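Local structure of D-mannose isomerase (5X32) at residues 28-32 with 33-37. The protein catalyses the reversible isomerization of D-mannose to D-fructose and, less efficiently, acts on D-lyxose, while leaving D-glucose untouched. Residues are numbered along the deposited sequence; the frame is centred on the assembly and turned at random.
Sequences IDPEG and GFFQF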
# COMPACT_ATOMS: atom_id res chain seq x y z
N ILE A 28 -9.46 -15.03 -10.94
CA ILE A 28 -8.97 -15.17 -12.31
C ILE A 28 -10.12 -15.04 -13.30
O ILE A 28 -11.09 -15.79 -13.24
CB ILE A 28 -8.29 -16.52 -12.53
CG1 ILE A 28 -7.14 -16.67 -11.55
CG2 ILE A 28 -7.85 -16.66 -13.99
CD1 ILE A 28 -6.06 -15.64 -11.75
N ASP A 29 -10.03 -14.04 -14.17
CA ASP A 29 -11.04 -13.92 -15.22
C ASP A 29 -10.49 -14.59 -16.47
O ASP A 29 -9.53 -14.11 -17.07
CB ASP A 29 -11.41 -12.45 -15.49
CG ASP A 29 -12.45 -12.32 -16.60
OD1 ASP A 29 -12.99 -13.37 -17.03
OD2 ASP A 29 -12.73 -11.19 -17.07
N PRO A 30 -11.10 -15.71 -16.87
CA PRO A 30 -10.60 -16.51 -18.00
C PRO A 30 -10.50 -15.64 -19.24
O PRO A 30 -9.60 -15.84 -20.04
CB PRO A 30 -11.67 -17.59 -18.15
CG PRO A 30 -12.19 -17.75 -16.74
CD PRO A 30 -12.32 -16.31 -16.29
N GLU A 31 -11.38 -14.64 -19.32
CA GLU A 31 -11.35 -13.60 -20.36
C GLU A 31 -10.18 -12.65 -20.31
O GLU A 31 -9.92 -11.96 -21.28
CB GLU A 31 -12.61 -12.74 -20.29
CG GLU A 31 -13.88 -13.48 -20.54
CD GLU A 31 -14.01 -13.87 -22.00
OE1 GLU A 31 -14.62 -13.09 -22.76
OE2 GLU A 31 -13.46 -14.93 -22.38
N GLY A 32 -9.51 -12.55 -19.16
CA GLY A 32 -8.43 -11.59 -19.01
C GLY A 32 -8.48 -10.81 -17.70
O GLY A 32 -9.54 -10.37 -17.25
N GLY A 33 -7.31 -10.65 -17.07
CA GLY A 33 -7.19 -9.89 -15.84
C GLY A 33 -7.80 -10.58 -14.64
O GLY A 33 -7.92 -11.81 -14.61
N PHE A 34 -8.22 -9.78 -13.68
CA PHE A 34 -8.80 -10.31 -12.45
C PHE A 34 -10.15 -9.70 -12.17
O PHE A 34 -10.41 -8.54 -12.49
CB PHE A 34 -7.86 -10.05 -11.25
CG PHE A 34 -6.46 -10.56 -11.46
CD1 PHE A 34 -5.45 -9.70 -11.85
CD2 PHE A 34 -6.15 -11.89 -11.30
CE1 PHE A 34 -4.16 -10.16 -12.06
CE2 PHE A 34 -4.87 -12.36 -11.51
CZ PHE A 34 -3.87 -11.49 -11.89
N PHE A 35 -11.02 -10.49 -11.56
CA PHE A 35 -12.22 -9.95 -10.93
C PHE A 35 -11.76 -9.17 -9.68
O PHE A 35 -10.74 -9.50 -9.05
CB PHE A 35 -13.21 -11.06 -10.57
CG PHE A 35 -13.67 -11.88 -11.76
CD1 PHE A 35 -14.52 -11.34 -12.72
CD2 PHE A 35 -13.24 -13.19 -11.93
CE1 PHE A 35 -14.95 -12.09 -13.81
CE2 PHE A 35 -13.65 -13.94 -13.01
CZ PHE A 35 -14.50 -13.39 -13.96
N GLN A 36 -12.48 -8.10 -9.37
CA GLN A 36 -11.96 -7.17 -8.38
C GLN A 36 -12.98 -6.78 -7.29
O GLN A 36 -12.74 -5.88 -6.47
CB GLN A 36 -11.44 -5.92 -9.10
CG GLN A 36 -10.24 -6.20 -10.00
CD GLN A 36 -9.73 -4.98 -10.76
OE1 GLN A 36 -10.28 -3.88 -10.65
NE2 GLN A 36 -8.63 -5.15 -11.48
N PHE A 37 -14.08 -7.52 -7.24
CA PHE A 37 -15.14 -7.20 -6.29
C PHE A 37 -15.65 -8.47 -5.62
O PHE A 37 -16.42 -9.23 -6.20
CB PHE A 37 -16.29 -6.46 -6.97
CG PHE A 37 -15.97 -5.04 -7.37
CD1 PHE A 37 -15.27 -4.75 -8.53
CD2 PHE A 37 -16.43 -3.97 -6.59
CE1 PHE A 37 -15.01 -3.44 -8.91
CE2 PHE A 37 -16.17 -2.66 -6.95
CZ PHE A 37 -15.47 -2.39 -8.11
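With chi1 of Phe35 at -59°, CG lies beside the backbone N and the ring turns back against Asp29, whose CB stands over one ring face, a CH-pi contact 3.8 Å from the Phe35 ring centroid and displaced toward the rim. The chi1 of Asp29 (179°) sets CG opposite its backbone N, and the carboxylate follows the same face, its plane only 26° from that of the ring, with Asp29 OD1 3.4 Å from Phe35 CZ. Above the carboxylate plane, Asp29 OD1 accepts a hydrogen bond from the backbone N of Glu31 (3.1 Å), forming an Asx turn, while OD2 makes a salt bridge to Arg50 of strand 49-51; the turn and the arginine probably restrain the carboxylate's rotation, with the ring against one side. Here a side chain braces a tight reversal, since the Asx turn overlaps a type I beta turn from Asp29 to Gly32, in the loop joining helix 9-23 to strand 49-51 in this N-acylglucosamine 2-epimerase family enzyme. Past the turn, the chain returns beside itself through a single beta bridge, Ile28 with Phe34, and Asp29 N donates to Gly33 O at 3.1 Å. Positive phi at Gly32 and Gly33 leads the chain out of the turn. From the bridged pair, the side chains run side by side: Ile28 CD1 reaches the edge of the Phe34 ring, 3.5 Å from Phe34 CE2, while that ring also meets Phe58 and Phe62 of helix 52-69.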